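Local coordinates for protein PTS system, lactose-specific IIBC components (Streptococcus pneumoniae, PDB 3NBM) that probably relays phosphate to incoming lactose as the IIB domain of a sugar-specific phosphotransferase system, at residues A[6-11]-A[53-58]. Residues are numbered along the deposited sequence; the frame is centred on the assembly and turned at random.
Sequences ELKVLV and VYDLII
Lys8 O takes two backbone N-H groups where strand 56-59 begins beside strand 7-13: Asp55 N at 2.9 Å, tilted 19° from the carbonyl plane, and Leu56 N in that plane at a longer 3.3 Å. Asp55 answers with its side chain. CG lies anti to its own carbonyl carbon (chi1 -56°), which brings OD2 to Lys8 N at 2.9 Å through the anti lone pair, and a water that donates to both Glu6 O and OD2 gives the carboxylate a second grip. Leu7 CD1 packs against Asp55 CB. Beyond this polar start the ladder becomes regular, Leu10 N hydrogen-bonding to Leu56 O and Ile58 N to Leu10 O. These are the two central strands of a four-stranded parallel sheet of order 2-1-3-4 with helices on both sides, an architecture characteristic of lactose/cellobiose IIB domains. On the side of the sheet that carries Leu10 and Ile57, Leu10 CB sits over the centre of the Tyr54 ring in a CH-pi contact, 3.7 Å from the centroid; Val53 CG1 lies offset over the ring's other face, while Tyr54 OH is hydrogen-bonded to Asn40 OD1 on strand 37-43. On the opposite side of the sheet Val9 CG1 meets Ile58 CD1 at 3.7 Å, where Val103 and Phe102 of helix 96-105 pack against Val9 and Ile58 respectively.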
ATOM      1  N   GLU A   6       2.193  -0.648 -15.460  1.00 13.59           N
ATOM      2  CA  GLU A   6       1.238  -0.839 -14.380  1.00 10.94           C
ATOM      3  C   GLU A   6       1.811  -0.325 -13.064  1.00  8.72           C
ATOM      4  O   GLU A   6       2.953  -0.603 -12.758  1.00  9.53           O
ATOM      5  CB  GLU A   6       0.912  -2.320 -14.275  1.00 10.85           C
ATOM      6  CG  GLU A   6      -0.116  -2.653 -13.221  1.00  9.93           C
ATOM      7  CD  GLU A   6      -0.497  -4.100 -13.250  1.00  9.71           C
ATOM      8  OE1 GLU A   6       0.396  -4.952 -13.172  1.00 10.57           O
ATOM      9  OE2 GLU A   6      -1.703  -4.395 -13.230  1.00 13.16           O
ATOM     10  N   LEU A   7       1.013   0.415 -12.313  1.00  7.80           N
ATOM     11  CA  LEU A   7       1.390   0.876 -10.986  1.00  7.46           C
ATOM     12  C   LEU A   7       1.430  -0.301 -10.007  1.00  6.82           C
ATOM     13  O   LEU A   7       0.472  -1.072  -9.923  1.00  8.09           O
ATOM     14  CB  LEU A   7       0.391   1.927 -10.506  1.00  8.54           C
ATOM     15  CG  LEU A   7       0.785   2.654  -9.225  1.00 10.85           C
ATOM     16  CD1 LEU A   7       2.004   3.563  -9.460  1.00 14.05           C
ATOM     17  CD2 LEU A   7      -0.394   3.479  -8.697  1.00 14.27           C
ATOM     18  N   LYS A   8       2.541  -0.445  -9.296  1.00  6.03           N
ATOM     19  CA  LYS A   8       2.749  -1.574  -8.378  1.00  6.30           C
ATOM     20  C   LYS A   8       2.702  -1.045  -6.938  1.00  5.59           C
ATOM     21  O   LYS A   8       3.492  -0.171  -6.563  1.00  5.78           O
ATOM     22  CB  LYS A   8       4.092  -2.248  -8.635  1.00  6.71           C
ATOM     23  CG  LYS A   8       4.367  -2.643 -10.076  1.00 10.66           C
ATOM     24  CD  LYS A   8       3.498  -3.695 -10.608  1.00 13.17           C
ATOM     25  CE  LYS A   8       3.988  -4.182 -11.997  1.00 14.06           C
ATOM     26  NZ  LYS A   8       3.136  -5.262 -12.623  1.00 11.44           N
ATOM     27  N   VAL A   9       1.766  -1.589  -6.158  1.00  5.29           N
ATOM     28  CA  VAL A   9       1.515  -1.172  -4.784  1.00  5.30           C
ATOM     29  C   VAL A   9       1.779  -2.352  -3.838  1.00  4.93           C
ATOM     30  O   VAL A   9       1.343  -3.463  -4.097  1.00  5.52           O
ATOM     31  CB  VAL A   9       0.067  -0.692  -4.605  1.00  5.26           C
ATOM     32  CG1 VAL A   9      -0.170  -0.184  -3.180  1.00  6.98           C
ATOM     33  CG2 VAL A   9      -0.266   0.377  -5.654  1.00  6.34           C
ATOM     34  N   LEU A  10       2.496  -2.083  -2.753  1.00  5.14           N
ATOM     35  CA  LEU A  10       2.715  -3.059  -1.685  1.00  4.95           C
ATOM     36  C   LEU A  10       2.129  -2.528  -0.390  1.00  5.13           C
ATOM     37  O   LEU A  10       2.445  -1.411   0.014  1.00  6.09           O
ATOM     38  CB  LEU A  10       4.208  -3.341  -1.521  1.00  5.99           C
ATOM     39  CG  LEU A  10       4.602  -4.352  -0.429  1.00  6.12           C
ATOM     40  CD1 LEU A  10       4.063  -5.746  -0.729  1.00  7.97           C
ATOM     41  CD2 LEU A  10       6.126  -4.389  -0.318  1.00  8.30           C
ATOM     42  N   VAL A  11       1.215  -3.289   0.207  1.00  4.88           N
ATOM     43  CA  VAL A  11       0.640  -2.963   1.509  1.00  5.28           C
ATOM     44  C   VAL A  11       1.324  -3.847   2.564  1.00  4.87           C
ATOM     45  O   VAL A  11       1.352  -5.059   2.413  1.00  5.78           O
ATOM     46  CB  VAL A  11      -0.893  -3.163   1.556  1.00  5.22           C
ATOM     47  CG1 VAL A  11      -1.472  -2.660   2.879  1.00  6.89           C
ATOM     48  CG2 VAL A  11      -1.580  -2.528   0.353  1.00  6.78           C
ATOM     49  N   VAL A  53      10.838  -3.048  -6.291  1.00  9.49           N
ATOM     50  CA  VAL A  53       9.923  -3.466  -7.343  1.00  9.91           C
ATOM     51  C   VAL A  53       8.682  -2.564  -7.378  1.00  7.93           C
ATOM     52  O   VAL A  53       7.974  -2.497  -8.382  1.00  9.26           O
ATOM     53  CB  VAL A  53       9.469  -4.989  -7.089  1.00 10.82           C
ATOM     54  CG1 VAL A  53       8.256  -5.417  -7.932  1.00 13.44           C
ATOM     55  CG2 VAL A  53      10.679  -5.931  -7.247  1.00 13.61           C
ATOM     56  N   TYR A  54       8.383  -1.917  -6.248  1.00  7.01           N
ATOM     57  CA  TYR A  54       7.117  -1.224  -6.069  1.00  6.00           C
ATOM     58  C   TYR A  54       7.261   0.280  -6.267  1.00  5.86           C
ATOM     59  O   TYR A  54       8.315   0.872  -6.074  1.00  8.00           O
ATOM     60  CB  TYR A  54       6.523  -1.586  -4.690  1.00  6.01           C
ATOM     61  CG  TYR A  54       6.068  -3.013  -4.676  1.00  5.91           C
ATOM     62  CD1 TYR A  54       4.830  -3.336  -5.133  1.00  5.83           C
ATOM     63  CD2 TYR A  54       6.896  -4.061  -4.276  1.00  6.88           C
ATOM     64  CE1 TYR A  54       4.404  -4.645  -5.215  1.00  6.46           C
ATOM     65  CE2 TYR A  54       6.469  -5.375  -4.359  1.00  7.89           C
ATOM     66  CZ  TYR A  54       5.212  -5.651  -4.823  1.00  7.16           C
ATOM     67  OH  TYR A  54       4.785  -6.975  -4.926  1.00  9.05           O
ATOM     68  N   ASP A  55       6.147   0.898  -6.642  1.00  5.84           N
ATOM     69  CA  ASP A  55       6.048   2.338  -6.840  1.00  6.50           C
ATOM     70  C   ASP A  55       5.501   3.066  -5.611  1.00  5.72           C
ATOM     71  O   ASP A  55       5.873   4.202  -5.336  1.00  6.68           O
ATOM     72  CB  ASP A  55       5.160   2.629  -8.032  1.00  7.17           C
ATOM     73  CG  ASP A  55       5.658   1.940  -9.288  1.00  7.45           C
ATOM     74  OD1 ASP A  55       6.837   2.178  -9.667  1.00 10.44           O
ATOM     75  OD2 ASP A  55       4.904   1.141  -9.877  1.00  7.71           O
ATOM     76  N   LEU A  56       4.588   2.412  -4.887  1.00  5.61           N
ATOM     77  CA  LEU A  56       3.902   2.953  -3.719  1.00  5.75           C
ATOM     78  C   LEU A  56       3.856   1.868  -2.672  1.00  5.65           C
ATOM     79  O   LEU A  56       3.458   0.754  -2.978  1.00  5.96           O
ATOM     80  CB  LEU A  56       2.464   3.387  -4.082  1.00  6.51           C
ATOM     81  CG  LEU A  56       1.576   3.859  -2.918  1.00  7.18           C
ATOM     82  CD1 LEU A  56       2.098   5.135  -2.259  1.00  8.81           C
ATOM     83  CD2 LEU A  56       0.123   4.026  -3.391  1.00  8.77           C
ATOM     84  N   ILE A  57       4.262   2.199  -1.442  1.00  5.01           N
ATOM     85  CA  ILE A  57       4.147   1.284  -0.306  1.00  5.27           C
ATOM     86  C   ILE A  57       3.252   1.965   0.699  1.00  4.93           C
ATOM     87  O   ILE A  57       3.446   3.121   1.065  1.00  6.15           O
ATOM     88  CB  ILE A  57       5.519   0.900   0.294  1.00  5.61           C
ATOM     89  CG1 ILE A  57       6.404   0.308  -0.833  1.00  6.89           C
ATOM     90  CG2 ILE A  57       5.330  -0.074   1.455  1.00  7.89           C
ATOM     91  CD1 ILE A  57       7.787  -0.049  -0.451  1.00  9.92           C
ATOM     92  N   ILE A  58       2.253   1.216   1.148  1.00  5.20           N
ATOM     93  CA  ILE A  58       1.282   1.677   2.139  1.00  5.42           C
ATOM     94  C   ILE A  58       1.451   0.865   3.433  1.00  5.39           C
ATOM     95  O   ILE A  58       1.408  -0.359   3.421  1.00  6.63           O
ATOM     96  CB  ILE A  58      -0.188   1.463   1.639  1.00  6.19           C
ATOM     97  CG1 ILE A  58      -0.432   2.191   0.302  1.00  7.30           C
ATOM     98  CG2 ILE A  58      -1.200   1.909   2.731  1.00  7.12           C
ATOM     99  CD1 ILE A  58      -1.711   1.803  -0.418  1.00  8.46           C
TER
HETATM  100  O   HOH W   1       5.352   0.626 -12.442  1.00 25.60           O